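Local coordinates for trichothecene 3-O-acetyltransferase (Gibberella zeae, PDB 2RKV), which catalyses transfer of an acetyl group from acetyl coenzyme A to the 3-hydroxyl of trichothecene mycotoxins such as T-2, as a member of the BAHD acyltransferase superfamily, at residues A2-L7 / F74-E79; P54-Q59 / D80-V85. All blocks are in the same frame, centred on the assembly; numbering follows the deposited sequence.

Contact 1: A2-L7 / F74-E79; sequences AFKIQL and FIVPFE
Ile75 O takes the amide of Ile5 (N to O 2.9 Å) with an N-H...O angle of 171°. The same oxygen meets Lys4 CA in a CA-H...O contact and lies in plane at the edge of the Phe3 ring. Ile75 N returns a bond to Ile5 O at 2.7 Å, and the two bonds together make Ile5 and Ile75 an antiparallel hydrogen-bonded pair. Gln6 and Phe74 follow as the non-hydrogen-bonded pair. On their face Lys4, with CG anti to its backbone N (chi1 -175°) and the chain extended beyond, lays CE over the centre of the Phe74 ring, 3.8 Å from its centroid. Lys4 NZ, 4.8 Å from that centroid, adds a cation-pi contact and forms a salt bridge with Glu63. Phe3 and Pro77 meet tip to tip, Pro77 CG standing over the ring centre in a CH-pi contact. Leu7 CD2 touches Ile75 CG1 at 3.7 Å, the two side chains crossing at about a right angle. Strand 5-6 is an outer strand of a small antiparallel sheet, with 72-76 in the middle and 59-63 beyond, and Ile5 and Ile75 both rest on Trp55.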
loop_
_atom_site.group_PDB
_atom_site.type_symbol
_atom_site.label_atom_id
_atom_site.label_comp_id
_atom_site.label_asym_id
_atom_site.label_seq_id
_atom_site.Cartn_x
_atom_site.Cartn_y
_atom_site.Cartn_z
ATOM N N ALA A 2 -20.390 21.298 5.844
ATOM C CA ALA A 2 -19.463 21.004 6.978
ATOM C C ALA A 2 -19.466 19.518 7.317
ATOM O O ALA A 2 -20.424 18.789 7.032
ATOM C CB ALA A 2 -19.821 21.835 8.212
ATOM N N PHE A 3 -18.368 19.074 7.916
ATOM C CA PHE A 3 -18.226 17.702 8.344
ATOM C C PHE A 3 -17.066 17.629 9.324
ATOM O O PHE A 3 -16.143 18.444 9.280
ATOM C CB PHE A 3 -18.015 16.746 7.155
ATOM C CG PHE A 3 -17.015 17.238 6.141
ATOM C CD1 PHE A 3 -15.651 17.004 6.312
ATOM C CD2 PHE A 3 -17.444 17.916 4.996
ATOM C CE1 PHE A 3 -14.726 17.460 5.358
ATOM C CE2 PHE A 3 -16.522 18.371 4.041
ATOM C CZ PHE A 3 -15.165 18.147 4.229
ATOM N N LYS A 4 -17.150 16.669 10.230
ATOM C CA LYS A 4 -16.084 16.414 11.180
ATOM C C LYS A 4 -16.107 14.923 11.449
ATOM O O LYS A 4 -16.790 14.443 12.355
ATOM C CB LYS A 4 -16.259 17.224 12.470
ATOM C CG LYS A 4 -15.068 17.055 13.410
ATOM C CD LYS A 4 -15.025 18.083 14.520
ATOM C CE LYS A 4 -13.717 17.939 15.290
ATOM N NZ LYS A 4 -13.514 19.027 16.285
ATOM N N ILE A 5 -15.355 14.198 10.631
ATOM C CA ILE A 5 -15.435 12.749 10.626
ATOM C C ILE A 5 -14.215 12.201 11.345
ATOM O O ILE A 5 -13.096 12.299 10.837
ATOM C CB ILE A 5 -15.506 12.197 9.173
ATOM C CG1 ILE A 5 -16.683 12.841 8.416
ATOM C CG2 ILE A 5 -15.571 10.665 9.170
ATOM C CD1 ILE A 5 -16.735 12.514 6.911
ATOM N N GLN A 6 -14.434 11.630 12.526
ATOM C CA GLN A 6 -13.324 11.030 13.271
ATOM C C GLN A 6 -12.695 9.915 12.436
ATOM O O GLN A 6 -13.407 9.112 11.830
ATOM C CB GLN A 6 -13.810 10.485 14.607
ATOM C CG GLN A 6 -12.674 10.098 15.551
ATOM C CD GLN A 6 -13.134 9.835 16.966
ATOM O OE1 GLN A 6 -12.715 8.859 17.595
ATOM N NE2 GLN A 6 -14.008 10.694 17.478
ATOM N N LEU A 7 -11.361 9.873 12.383
ATOM C CA LEU A 7 -10.685 8.792 11.673
ATOM C C LEU A 7 -11.012 7.454 12.310
ATOM O O LEU A 7 -11.361 7.389 13.493
ATOM C CB LEU A 7 -9.166 8.986 11.703
ATOM C CG LEU A 7 -8.534 10.164 10.956
ATOM C CD1 LEU A 7 -7.088 9.822 10.619
ATOM C CD2 LEU A 7 -9.286 10.530 9.714
ATOM N N PHE A 74 -9.423 14.023 12.733
ATOM C CA PHE A 74 -10.736 14.085 12.102
ATOM C C PHE A 74 -10.534 14.541 10.660
ATOM O O PHE A 74 -9.604 15.300 10.373
ATOM C CB PHE A 74 -11.633 15.116 12.806
ATOM C CG PHE A 74 -11.966 14.780 14.243
ATOM C CD1 PHE A 74 -11.058 15.043 15.270
ATOM C CD2 PHE A 74 -13.204 14.229 14.573
ATOM C CE1 PHE A 74 -11.371 14.728 16.611
ATOM C CE2 PHE A 74 -13.524 13.913 15.905
ATOM C CZ PHE A 74 -12.599 14.167 16.923
ATOM N N ILE A 75 -11.411 14.097 9.766
ATOM C CA ILE A 75 -11.515 14.697 8.431
ATOM C C ILE A 75 -12.434 15.911 8.545
ATOM O O ILE A 75 -13.590 15.798 8.968
ATOM C CB ILE A 75 -12.068 13.708 7.372
ATOM C CG1 ILE A 75 -11.104 12.523 7.206
ATOM C CG2 ILE A 75 -12.282 14.422 6.033
ATOM C CD1 ILE A 75 -11.695 11.319 6.460
ATOM N N VAL A 76 -11.903 17.068 8.176
ATOM C CA VAL A 76 -12.628 18.334 8.303
ATOM C C VAL A 76 -12.475 19.133 7.002
ATOM O O VAL A 76 -11.623 18.821 6.183
ATOM C CB VAL A 76 -12.132 19.153 9.533
ATOM C CG1 VAL A 76 -12.420 18.398 10.818
ATOM C CG2 VAL A 76 -10.634 19.467 9.428
ATOM N N PRO A 77 -13.321 20.152 6.792
ATOM C CA PRO A 77 -13.213 20.894 5.533
ATOM C C PRO A 77 -11.821 21.491 5.268
ATOM O O PRO A 77 -11.061 21.776 6.202
ATOM C CB PRO A 77 -14.277 21.988 5.676
ATOM C CG PRO A 77 -15.280 21.409 6.640
ATOM C CD PRO A 77 -14.428 20.645 7.634
ATOM N N PHE A 78 -11.498 21.636 3.988
ATOM C CA PHE A 78 -10.203 22.169 3.566
ATOM C C PHE A 78 -10.424 23.078 2.361
ATOM O O PHE A 78 -10.473 24.299 2.517
ATOM C CB PHE A 78 -9.223 21.031 3.268
ATOM C CG PHE A 78 -7.856 21.492 2.820
ATOM C CD1 PHE A 78 -7.260 20.922 1.700
ATOM C CD2 PHE A 78 -7.171 22.486 3.517
ATOM C CE1 PHE A 78 -5.994 21.328 1.274
ATOM C CE2 PHE A 78 -5.898 22.909 3.095
ATOM C CZ PHE A 78 -5.312 22.325 1.977
ATOM N N GLU A 79 -10.586 22.496 1.175
ATOM C CA GLU A 79 -10.870 23.273 -0.032
ATOM C C GLU A 79 -12.110 22.727 -0.753
ATOM O O GLU A 79 -12.612 21.661 -0.386
ATOM C CB GLU A 79 -9.621 23.348 -0.927
ATOM C CG GLU A 79 -8.515 24.166 -0.257
ATOM C CD GLU A 79 -7.231 24.283 -1.063
ATOM O OE1 GLU A 79 -7.061 23.583 -2.080
ATOM O OE2 GLU A 79 -6.377 25.095 -0.650
#

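Contact 2: P54-Q59 / D80-V85; sequences PWVAGQ and DVPRVV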
loop_
_atom_site.group_PDB
_atom_site.type_symbol
_atom_site.label_atom_id
_atom_site.label_comp_id
_atom_site.label_asym_id
_atom_site.label_seq_id
_atom_site.Cartn_x
_atom_site.Cartn_y
_atom_site.Cartn_z
ATOM N N PRO A 54 -18.693 15.455 -0.151
ATOM C CA PRO A 54 -17.861 16.601 0.228
ATOM C C PRO A 54 -16.563 16.271 0.981
ATOM O O PRO A 54 -15.554 16.955 0.768
ATOM C CB PRO A 54 -18.813 17.463 1.063
ATOM C CG PRO A 54 -20.168 17.180 0.431
ATOM C CD PRO A 54 -20.118 15.691 0.162
ATOM N N TRP A 55 -16.559 15.231 1.817
ATOM C CA TRP A 55 -15.379 14.987 2.649
ATOM C C TRP A 55 -14.120 14.625 1.863
ATOM O O TRP A 55 -13.014 14.783 2.384
ATOM C CB TRP A 55 -15.647 13.990 3.790
ATOM C CG TRP A 55 -15.954 12.581 3.364
ATOM C CD1 TRP A 55 -17.179 11.963 3.369
ATOM C CD2 TRP A 55 -15.007 11.593 2.923
ATOM N NE1 TRP A 55 -17.053 10.655 2.943
ATOM C CE2 TRP A 55 -15.735 10.405 2.654
ATOM C CE3 TRP A 55 -13.617 11.598 2.715
ATOM C CZ2 TRP A 55 -15.117 9.234 2.187
ATOM C CZ3 TRP A 55 -13.002 10.432 2.251
ATOM C CH2 TRP A 55 -13.757 9.268 1.988
ATOM N N VAL A 56 -14.271 14.165 0.617
ATOM C CA VAL A 56 -13.078 13.813 -0.180
ATOM C C VAL A 56 -12.173 15.037 -0.432
ATOM O O VAL A 56 -10.981 14.889 -0.691
ATOM C CB VAL A 56 -13.413 13.088 -1.526
ATOM C CG1 VAL A 56 -14.218 11.808 -1.265
ATOM C CG2 VAL A 56 -14.154 14.018 -2.510
ATOM N N ALA A 57 -12.752 16.234 -0.357
ATOM C CA ALA A 57 -12.005 17.485 -0.530
ATOM C C ALA A 57 -11.444 18.025 0.791
ATOM O O ALA A 57 -10.879 19.120 0.830
ATOM C CB ALA A 57 -12.895 18.547 -1.210
ATOM N N GLY A 58 -11.592 17.247 1.862
ATOM C CA GLY A 58 -11.208 17.686 3.198
ATOM C C GLY A 58 -9.740 17.460 3.520
ATOM O O GLY A 58 -8.942 17.108 2.642
ATOM N N GLN A 59 -9.400 17.653 4.791
ATOM C CA GLN A 59 -8.041 17.454 5.297
ATOM C C GLN A 59 -8.125 16.658 6.592
ATOM O O GLN A 59 -9.156 16.680 7.276
ATOM C CB GLN A 59 -7.368 18.815 5.566
ATOM C CG GLN A 59 -8.065 19.619 6.670
ATOM C CD GLN A 59 -7.408 20.952 6.959
ATOM O OE1 GLN A 59 -6.213 21.017 7.266
ATOM N NE2 GLN A 59 -8.198 22.022 6.904
ATOM N N ASP A 80 -12.607 23.458 -1.754
ATOM C CA ASP A 80 -13.847 23.085 -2.451
ATOM C C ASP A 80 -13.758 21.731 -3.154
ATOM O O ASP A 80 -14.716 20.955 -3.160
ATOM C CB ASP A 80 -14.242 24.168 -3.468
ATOM C CG ASP A 80 -14.751 25.439 -2.805
ATOM O OD1 ASP A 80 -15.066 25.417 -1.596
ATOM O OD2 ASP A 80 -14.841 26.464 -3.509
ATOM N N VAL A 81 -12.599 21.466 -3.752
ATOM C CA VAL A 81 -12.340 20.220 -4.460
ATOM C C VAL A 81 -10.970 19.669 -4.046
ATOM O O VAL A 81 -10.131 20.424 -3.534
ATOM C CB VAL A 81 -12.390 20.424 -6.000
ATOM C CG1 VAL A 81 -13.790 20.860 -6.440
ATOM C CG2 VAL A 81 -11.323 21.426 -6.459
ATOM N N PRO A 82 -10.738 18.352 -4.243
ATOM C CA PRO A 82 -9.378 17.861 -4.003
ATOM C C PRO A 82 -8.404 18.537 -4.964
ATOM O O PRO A 82 -8.767 18.795 -6.113
ATOM C CB PRO A 82 -9.478 16.371 -4.339
ATOM C CG PRO A 82 -10.923 16.040 -4.214
ATOM C CD PRO A 82 -11.631 17.269 -4.692
ATOM N N ARG A 83 -7.198 18.836 -4.487
ATOM C CA ARG A 83 -6.188 19.517 -5.303
ATOM C C ARG A 83 -5.613 18.605 -6.375
ATOM O O ARG A 83 -5.151 17.498 -6.071
ATOM C CB ARG A 83 -5.032 20.008 -4.434
ATOM C CG ARG A 83 -5.379 21.152 -3.490
ATOM C CD ARG A 83 -4.207 21.452 -2.573
ATOM N NE ARG A 83 -4.399 22.702 -1.840
ATOM C CZ ARG A 83 -3.488 23.262 -1.047
ATOM N NH1 ARG A 83 -2.305 22.686 -0.870
ATOM N NH2 ARG A 83 -3.761 24.402 -0.430
ATOM N N VAL A 84 -5.637 19.078 -7.618
ATOM C CA VAL A 84 -4.869 18.451 -8.697
ATOM C C VAL A 84 -3.811 19.429 -9.206
ATOM O O VAL A 84 -4.075 20.621 -9.377
ATOM C CB VAL A 84 -5.761 17.889 -9.856
ATOM C CG1 VAL A 84 -6.465 18.996 -10.616
ATOM C CG2 VAL A 84 -4.931 17.008 -10.816
ATOM N N VAL A 85 -2.604 18.913 -9.387
ATOM C CA VAL A 85 -1.498 19.663 -9.962
ATOM C C VAL A 85 -1.335 19.126 -11.376
ATOM O O VAL A 85 -1.346 17.914 -11.586
ATOM C CB VAL A 85 -0.180 19.426 -9.160
ATOM C CG1 VAL A 85 1.047 19.980 -9.906
ATOM C CG2 VAL A 85 -0.276 20.045 -7.771
HETATM O O HOH W 1 -8.955 19.704 -1.144
#
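Ala57 and Pro82 form the centre of the apolar part of this contact, and their CA atoms, 4.4 Å apart, are the nearest across it. The CB of Ala57 points toward segment 80-85 and meets Pro82 CD at 3.9 Å. Beside it, Val56 CG2 approaches Pro82 CG at 4.2 Å, a looser touch in which the two side chains cross obliquely. The valine has CG1 anti to the carbonyl carbon (chi1 -58°), which leaves CG2 between the backbone N and that carbon, on the branch that meets the proline.

Contacts between side chain and backbone make up the second group. Ala57 CB lies 3.6 Å from Asp80 O and equally close to Val81 C, and thus packs against the peptide chain leading into the proline. In the other direction, Pro82 CG comes within 3.7 Å of Val56 O.

The polar link runs through one water molecule, which donates to Ala57 O at 2.8 Å and to Val81 O at 2.8 Å. Two carbonyls have no N-H to offer one another, and the water supplies both protons. Within segment 54-59, Ala57 N bonds to Pro54 O and Gly58 N to Trp55 O, as expected of a 3-10 turn.

Around the contact, Phe49 of helix 35-52 touches Val56, while Ser50 of that helix and Ile137 of strand 137-144 touch Pro82. With 156 Å² buried and no direct hydrogen bond between the segments, a short apolar touch and two carbonyls answered by one water set how the turn approaches the chain at Pro82, without pairing the two as strands.

Overall arrangement
Contact 1 is a surface contact and contact 2 a buried one, yet their centres are only 11 Å apart and their segments alternate along the chain. Contact 1 joins two strands of the small three-stranded sheet, burying 564 Å² through backbone bonds and aromatic faces. Contact 2 is smaller, of apolar packing with one bridging water; it lies where the chain leaves helix 35-52 and where it enters strand 83-88 of a separate, mixed sheet. Gln59 ties the two together: its N hydrogen-bonds to Val76 O (2.9 Å), and its NE2 to Pro77 O. Residues 77-82 carry the chain from one sheet to the other, past Ala57. Both contacts lie more than 20 Å from the centre of the chain.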